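Alpha-galactosidase (Thermus thermophilus, PDB 6LCJ) probably releases terminal alpha-linked galactose from galactosides by hydrolysis and assembles as a hexamer. Local coordinates at residues 164-167 and 168-172; 199-202 and 203-207; 352-355 and 356-360. All blocks are in the same frame, centred on the assembly; numbering follows the deposited sequence.

In the fold
The three contacts lie at or just beyond the ends of strands of the eight-stranded parallel barrel of this chain, the TIM-barrel part of the enzyme. Contact 1 starts at the last residue of strand 161-164, contact 2 is a hairpin after strand 192-195, and contact 3 starts in strand 352-354. These are the C-terminal ends of the strands, the end where TIM-barrel glycosidases carry their active sites. Contacts 1 and 3, with centres about 15 Å apart, touch through Y167, whose OH lies 3.4 Å from OD1 of D358 in a packing contact. Contact 2 stands farther out: its centre is about 16 Å from that of contact 1 and about 23 Å from that of contact 3, and it touches neither.

Contact 1 of 3, residues 164-167 and 168-172; sequences CSWY and SFYTR
With CG of W166 swung opposite its own N (chi1 178°) and CG of Y170 placed beside the backbone N (chi1 -71°), the two rings meet edge to face. The CD1 edge of Y170 comes down on one face of the indole, 3.3 Å from CE2 of W166, and the ring planes stand 66° apart. CA of Y170 continues the cover along the same indole, a CH-pi contact 4.0 Å from the centroid of its six-membered ring. T171 adds its methyl, CG2, 3.8 Å from CZ3 of W166. This is the single helical turn that follows strand 161-164 of the TIM barrel: SG of C164 caps it by accepting from N of W166, F169 N bonds to S165 O at 3.2 Å, and Y170 N to W166 O at 2.9 Å. That same W166 O lies over the centre of the Y170 ring. At Y170 phi turns positive, and the chain leaves through a type II' turn from F169 to R172. Replacing W166 by an alanine would probably leave the Y170 edge without a surface to rest on and its ring freer to turn. A water joins S165 OG, itself bonded to D196 N, to Y170 O.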
loop_
_atom_site.group_PDB
_atom_site.type_symbol
_atom_site.label_atom_id
_atom_site.label_comp_id
_atom_site.label_asym_id
_atom_site.label_seq_id
_atom_site.Cartn_x
_atom_site.Cartn_y
_atom_site.Cartn_z
ATOM N N CYS E 164 27.786 -12.349 -43.208
ATOM C CA CYS E 164 27.721 -12.498 -41.756
ATOM C C CYS E 164 26.870 -13.720 -41.424
ATOM O O CYS E 164 25.826 -13.935 -42.040
ATOM C CB CYS E 164 27.127 -11.199 -41.123
ATOM S SG CYS E 164 26.723 -11.237 -39.362
ATOM N N SER E 165 27.296 -14.526 -40.456
ATOM C CA SER E 165 26.556 -15.755 -40.183
ATOM C C SER E 165 25.338 -15.560 -39.285
ATOM O O SER E 165 24.521 -16.484 -39.177
ATOM C CB SER E 165 27.470 -16.808 -39.535
ATOM O OG SER E 165 28.024 -16.352 -38.307
ATOM N N TRP E 166 25.185 -14.403 -38.639
ATOM C CA TRP E 166 24.257 -14.331 -37.516
ATOM C C TRP E 166 22.805 -14.478 -37.966
ATOM O O TRP E 166 22.039 -15.264 -37.392
ATOM C CB TRP E 166 24.451 -13.025 -36.734
ATOM C CG TRP E 166 23.465 -12.918 -35.603
ATOM C CD1 TRP E 166 22.416 -12.047 -35.508
ATOM C CD2 TRP E 166 23.399 -13.752 -34.428
ATOM N NE1 TRP E 166 21.722 -12.270 -34.343
ATOM C CE2 TRP E 166 22.300 -13.308 -33.663
ATOM C CE3 TRP E 166 24.160 -14.821 -33.952
ATOM C CZ2 TRP E 166 21.950 -13.891 -32.448
ATOM C CZ3 TRP E 166 23.804 -15.403 -32.747
ATOM C CH2 TRP E 166 22.715 -14.940 -32.010
ATOM N N TYR E 167 22.402 -13.737 -38.996
ATOM C CA TYR E 167 20.989 -13.625 -39.319
ATOM C C TYR E 167 20.491 -14.726 -40.237
ATOM O O TYR E 167 19.454 -14.560 -40.876
ATOM C CB TYR E 167 20.707 -12.262 -39.926
ATOM C CG TYR E 167 20.985 -11.156 -38.971
ATOM C CD1 TYR E 167 20.041 -10.793 -38.008
ATOM C CD2 TYR E 167 22.201 -10.485 -39.000
ATOM C CE1 TYR E 167 20.291 -9.770 -37.128
ATOM C CE2 TYR E 167 22.459 -9.463 -38.119
ATOM C CZ TYR E 167 21.495 -9.106 -37.200
ATOM O OH TYR E 167 21.745 -8.080 -36.337
ATOM N N SER E 168 21.192 -15.844 -40.311
ATOM C CA SER E 168 20.630 -17.026 -40.945
ATOM C C SER E 168 20.777 -18.233 -40.021
ATOM O O SER E 168 19.814 -18.972 -39.809
ATOM C CB SER E 168 21.296 -17.278 -42.302
ATOM O OG SER E 168 22.698 -17.093 -42.207
ATOM N N PHE E 169 21.960 -18.433 -39.444
ATOM C CA PHE E 169 22.180 -19.602 -38.599
ATOM C C PHE E 169 22.128 -19.310 -37.105
ATOM O O PHE E 169 21.994 -20.252 -36.319
ATOM C CB PHE E 169 23.529 -20.241 -38.927
ATOM C CG PHE E 169 23.676 -20.618 -40.366
ATOM C CD1 PHE E 169 22.954 -21.676 -40.891
ATOM C CD2 PHE E 169 24.540 -19.922 -41.191
ATOM C CE1 PHE E 169 23.091 -22.036 -42.213
ATOM C CE2 PHE E 169 24.684 -20.269 -42.526
ATOM C CZ PHE E 169 23.959 -21.324 -43.042
ATOM N N TYR E 170 22.224 -18.045 -36.700
ATOM C CA TYR E 170 22.283 -17.641 -35.287
ATOM C C TYR E 170 23.404 -18.441 -34.624
ATOM O O TYR E 170 24.502 -18.511 -35.205
ATOM C CB TYR E 170 20.892 -17.765 -34.673
ATOM C CG TYR E 170 19.984 -16.687 -35.224
ATOM C CD1 TYR E 170 19.922 -15.438 -34.618
ATOM C CD2 TYR E 170 19.253 -16.882 -36.396
ATOM C CE1 TYR E 170 19.123 -14.428 -35.127
ATOM C CE2 TYR E 170 18.449 -15.865 -36.926
ATOM C CZ TYR E 170 18.392 -14.638 -36.277
ATOM O OH TYR E 170 17.613 -13.597 -36.750
ATOM N N THR E 171 23.191 -19.046 -33.446
ATOM C CA THR E 171 24.278 -19.737 -32.753
ATOM C C THR E 171 24.546 -21.139 -33.299
ATOM O O THR E 171 25.518 -21.766 -32.865
ATOM C CB THR E 171 24.001 -19.854 -31.240
ATOM O OG1 THR E 171 22.701 -20.414 -31.027
ATOM C CG2 THR E 171 24.076 -18.498 -30.537
ATOM N N ARG E 172 23.714 -21.653 -34.215
ATOM C CA ARG E 172 23.902 -22.989 -34.786
ATOM C C ARG E 172 24.944 -22.962 -35.904
ATOM O O ARG E 172 24.659 -23.268 -37.056
ATOM C CB ARG E 172 22.593 -23.541 -35.320
ATOM C CG ARG E 172 21.360 -23.137 -34.546
ATOM C CD ARG E 172 21.306 -23.858 -33.219
ATOM N NE ARG E 172 21.104 -25.292 -33.425
ATOM C CZ ARG E 172 19.918 -25.893 -33.493
ATOM N NH1 ARG E 172 18.797 -25.190 -33.366
ATOM N NH2 ARG E 172 19.850 -27.206 -33.699
HETATM O O HOH W 1 26.348 -16.927 -36.003
#

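Contact 2 of 3, residues 199-202 and 203-207; sequences WQRA and LGDWE
R201 reaches alongside D205 and E207 from its first carbon onward. Its CB lies 3.5 Å from OD2 of D205; CG then passes 3.1 Å from the carbonyl O of E207; CD returns to D205, 3.6 Å from OD2. A bend at chi3 (66°) brings NE to the same carboxylate oxygen at 3.4 Å, a weak hydrogen bond within a salt bridge, with OD2 at the edge of the guanidinium and near its plane. The two flat groups are nonetheless turned 66° against each other. The backbone N of R201 divides its proton weakly between D205 O and E207 O, the latter at 2.9 Å. Q200 runs side by side with W206, CB 3.5 Å from CE3 of that indole, while its amide turns to D197 and G198. The W199 side chain crosses that of W206 at about a right angle, CZ2 3.7 Å from CE3 of W206; NE1 of W199 bonds to W233 O. F234 meets both indoles. N of R201 and N of A202 both point at D205 O in weak bonds, two residues against one, a classic beta bulge, and D205 N bonds to A202 O at 3.0 Å across a type II turn cornered by L203 and G204: a tight two-residue beta hairpin after barrel strand 192-195.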
loop_
_atom_site.group_PDB
_atom_site.type_symbol
_atom_site.label_atom_id
_atom_site.label_comp_id
_atom_site.label_asym_id
_atom_site.label_seq_id
_atom_site.Cartn_x
_atom_site.Cartn_y
_atom_site.Cartn_z
ATOM N N TRP E 199 30.747 -19.544 -32.133
ATOM C CA TRP E 199 32.014 -20.259 -32.244
ATOM C C TRP E 199 32.701 -20.497 -30.901
ATOM O O TRP E 199 33.535 -21.402 -30.808
ATOM C CB TRP E 199 32.977 -19.502 -33.160
ATOM C CG TRP E 199 33.406 -18.179 -32.601
ATOM C CD1 TRP E 199 32.781 -16.977 -32.769
ATOM C CD2 TRP E 199 34.551 -17.923 -31.777
ATOM N NE1 TRP E 199 33.463 -15.988 -32.102
ATOM C CE2 TRP E 199 34.559 -16.538 -31.491
ATOM C CE3 TRP E 199 35.571 -18.728 -31.253
ATOM C CZ2 TRP E 199 35.545 -15.942 -30.705
ATOM C CZ3 TRP E 199 36.555 -18.133 -30.481
ATOM C CH2 TRP E 199 36.533 -16.751 -30.214
ATOM N N GLN E 200 32.360 -19.733 -29.867
ATOM C CA GLN E 200 33.080 -19.709 -28.600
ATOM C C GLN E 200 32.534 -20.742 -27.612
ATOM O O GLN E 200 31.419 -21.249 -27.747
ATOM C CB GLN E 200 33.014 -18.307 -27.984
ATOM C CG GLN E 200 31.657 -17.931 -27.390
ATOM C CD GLN E 200 30.588 -17.582 -28.446
ATOM O OE1 GLN E 200 30.808 -17.700 -29.652
ATOM N NE2 GLN E 200 29.429 -17.149 -27.982
ATOM N N ARG E 201 33.346 -21.051 -26.593
ATOM C CA ARG E 201 32.894 -21.979 -25.557
ATOM C C ARG E 201 31.937 -21.316 -24.575
ATOM O O ARG E 201 31.012 -21.971 -24.081
ATOM C CB ARG E 201 34.088 -22.563 -24.805
ATOM C CG ARG E 201 35.045 -23.373 -25.667
ATOM C CD ARG E 201 36.300 -23.763 -24.888
ATOM N NE ARG E 201 35.981 -24.696 -23.807
ATOM C CZ ARG E 201 35.641 -25.970 -23.999
ATOM N NH1 ARG E 201 35.585 -26.468 -25.235
ATOM N NH2 ARG E 201 35.356 -26.753 -22.958
ATOM N N ALA E 202 32.129 -20.030 -24.292
ATOM C CA ALA E 202 31.323 -19.313 -23.311
ATOM C C ALA E 202 31.667 -17.834 -23.391
ATOM O O ALA E 202 32.691 -17.447 -23.962
ATOM C CB ALA E 202 31.563 -19.832 -21.885
ATOM N N LEU E 203 30.803 -17.011 -22.799
ATOM C CA LEU E 203 31.176 -15.625 -22.558
ATOM C C LEU E 203 32.359 -15.581 -21.603
ATOM O O LEU E 203 32.293 -16.130 -20.500
ATOM C CB LEU E 203 30.000 -14.855 -21.977
ATOM C CG LEU E 203 28.768 -14.723 -22.858
ATOM C CD1 LEU E 203 27.705 -13.983 -22.072
ATOM C CD2 LEU E 203 29.096 -14.024 -24.199
ATOM N N GLY E 204 33.444 -14.938 -22.021
ATOM C CA GLY E 204 34.655 -14.943 -21.235
ATOM C C GLY E 204 35.586 -16.103 -21.519
ATOM O O GLY E 204 36.749 -16.059 -21.092
ATOM N N ASP E 205 35.115 -17.125 -22.236
ATOM C CA ASP E 205 35.923 -18.253 -22.705
ATOM C C ASP E 205 35.953 -18.225 -24.238
ATOM O O ASP E 205 35.307 -19.034 -24.910
ATOM C CB ASP E 205 35.357 -19.570 -22.161
ATOM C CG ASP E 205 36.323 -20.747 -22.326
ATOM O OD1 ASP E 205 37.419 -20.558 -22.906
ATOM O OD2 ASP E 205 35.968 -21.862 -21.886
ATOM N N TRP E 206 36.704 -17.270 -24.784
ATOM C CA TRP E 206 36.771 -17.013 -26.222
ATOM C C TRP E 206 37.787 -17.954 -26.872
ATOM O O TRP E 206 38.880 -17.574 -27.300
ATOM C CB TRP E 206 37.102 -15.549 -26.468
ATOM C CG TRP E 206 36.053 -14.698 -25.854
ATOM C CD1 TRP E 206 36.130 -14.006 -24.675
ATOM C CD2 TRP E 206 34.726 -14.498 -26.353
ATOM N NE1 TRP E 206 34.942 -13.366 -24.428
ATOM C CE2 TRP E 206 34.061 -13.654 -25.444
ATOM C CE3 TRP E 206 34.037 -14.949 -27.488
ATOM C CZ2 TRP E 206 32.737 -13.251 -25.633
ATOM C CZ3 TRP E 206 32.732 -14.555 -27.670
ATOM C CH2 TRP E 206 32.093 -13.710 -26.753
ATOM N N GLU E 207 37.384 -19.217 -26.922
ATOM C CA GLU E 207 38.122 -20.324 -27.490
ATOM C C GLU E 207 37.104 -21.211 -28.184
ATOM O O GLU E 207 35.945 -21.284 -27.752
ATOM C CB GLU E 207 38.881 -21.123 -26.413
ATOM C CG GLU E 207 40.090 -20.410 -25.816
ATOM C CD GLU E 207 41.196 -20.184 -26.831
ATOM O OE1 GLU E 207 41.423 -21.073 -27.683
ATOM O OE2 GLU E 207 41.843 -19.114 -26.782
#

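Contact 3 of 3, residues 352-355 and 356-360; sequences GLRV and GPDVA
OD1 of D358 is held by two nitrogens of one guanidinium: NH2 of R354 gives a nearly straight bond of 2.7 Å (169°), and NH1 a weak one of 3.3 Å. The oxygen accepts the NH2 bond through its anti lone pair and sits in the guanidinium plane, so the salt bridge is made at the edge of the arginine, with the carboxylate plane turned 52° from it. NH2 also donates to the carbonyl O of G356 at 2.9 Å, so that this one nitrogen ties the backbone and the side chain of the following loop together. A water takes a third edge position, accepting from NE of R354 at 2.9 Å and from G356 N at 3.0 Å. Bends at chi2 and chi3 lay the arginine forward alongside the segment that follows, which explains how R354, at the C-terminal end of barrel strand 352-354, reaches the loop that leaves it. G356 has no side chain; a CB there would be crowded by CD of P357. W53 and Y167 pack on both R354 and D358. D402 receives V359 N through its OD2, which also stands in a long, weak ion pair with NH2 of R354.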
loop_
_atom_site.group_PDB
_atom_site.type_symbol
_atom_site.label_atom_id
_atom_site.label_comp_id
_atom_site.label_asym_id
_atom_site.label_seq_id
_atom_site.Cartn_x
_atom_site.Cartn_y
_atom_site.Cartn_z
ATOM N N GLY E 352 33.231 1.022 -38.059
ATOM C CA GLY E 352 31.812 0.897 -38.316
ATOM C C GLY E 352 31.055 0.866 -37.000
ATOM O O GLY E 352 31.545 0.338 -35.992
ATOM N N LEU E 353 29.855 1.454 -37.011
ATOM C CA LEU E 353 29.041 1.587 -35.809
ATOM C C LEU E 353 27.601 1.206 -36.126
ATOM O O LEU E 353 26.981 1.798 -37.014
ATOM C CB LEU E 353 29.118 3.011 -35.259
ATOM C CG LEU E 353 28.288 3.328 -34.016
ATOM C CD1 LEU E 353 28.865 2.635 -32.823
ATOM C CD2 LEU E 353 28.213 4.831 -33.759
ATOM N N ARG E 354 27.072 0.223 -35.406
ATOM C CA ARG E 354 25.652 -0.094 -35.505
ATOM C C ARG E 354 24.840 1.011 -34.841
ATOM O O ARG E 354 25.166 1.445 -33.736
ATOM C CB ARG E 354 25.365 -1.447 -34.858
ATOM C CG ARG E 354 25.868 -2.645 -35.684
ATOM C CD ARG E 354 24.784 -3.202 -36.610
ATOM N NE ARG E 354 23.528 -3.266 -35.891
ATOM C CZ ARG E 354 23.115 -4.314 -35.184
ATOM N NH1 ARG E 354 23.832 -5.434 -35.136
ATOM N NH2 ARG E 354 21.964 -4.242 -34.525
ATOM N N VAL E 355 23.801 1.489 -35.533
ATOM C CA VAL E 355 22.995 2.616 -35.074
ATOM C C VAL E 355 21.550 2.235 -34.789
ATOM O O VAL E 355 20.746 3.110 -34.469
ATOM C CB VAL E 355 23.034 3.790 -36.077
ATOM C CG1 VAL E 355 24.401 4.436 -36.101
ATOM C CG2 VAL E 355 22.649 3.292 -37.446
ATOM N N GLY E 356 21.192 0.967 -34.897
ATOM C CA GLY E 356 19.860 0.549 -34.541
ATOM C C GLY E 356 19.794 -0.841 -33.941
ATOM O O GLY E 356 20.758 -1.622 -33.970
ATOM N N PRO E 357 18.628 -1.169 -33.381
ATOM C CA PRO E 357 18.334 -2.557 -33.012
ATOM C C PRO E 357 18.665 -3.530 -34.122
ATOM O O PRO E 357 18.733 -3.164 -35.302
ATOM C CB PRO E 357 16.826 -2.534 -32.747
ATOM C CG PRO E 357 16.517 -1.129 -32.404
ATOM C CD PRO E 357 17.458 -0.288 -33.207
ATOM N N ASP E 358 18.892 -4.778 -33.741
ATOM C CA ASP E 358 19.041 -5.848 -34.711
ATOM C C ASP E 358 17.878 -5.860 -35.695
ATOM O O ASP E 358 16.710 -5.711 -35.317
ATOM C CB ASP E 358 19.092 -7.191 -33.991
ATOM C CG ASP E 358 20.371 -7.405 -33.255
ATOM O OD1 ASP E 358 21.273 -6.520 -33.316
ATOM O OD2 ASP E 358 20.469 -8.477 -32.619
ATOM N N VAL E 359 18.197 -6.075 -36.962
ATOM C CA VAL E 359 17.152 -6.511 -37.870
ATOM C C VAL E 359 16.752 -7.918 -37.457
ATOM O O VAL E 359 17.419 -8.572 -36.652
ATOM C CB VAL E 359 17.595 -6.468 -39.344
ATOM C CG1 VAL E 359 17.857 -5.028 -39.774
ATOM C CG2 VAL E 359 18.816 -7.356 -39.546
ATOM N N ALA E 360 15.646 -8.381 -37.989
ATOM C CA ALA E 360 15.182 -9.740 -37.773
ATOM C C ALA E 360 14.429 -10.121 -39.029
ATOM O O ALA E 360 14.116 -9.250 -39.855
ATOM C CB ALA E 360 14.293 -9.835 -36.522
HETATM O O HOH W 2 22.416 -0.847 -37.018
#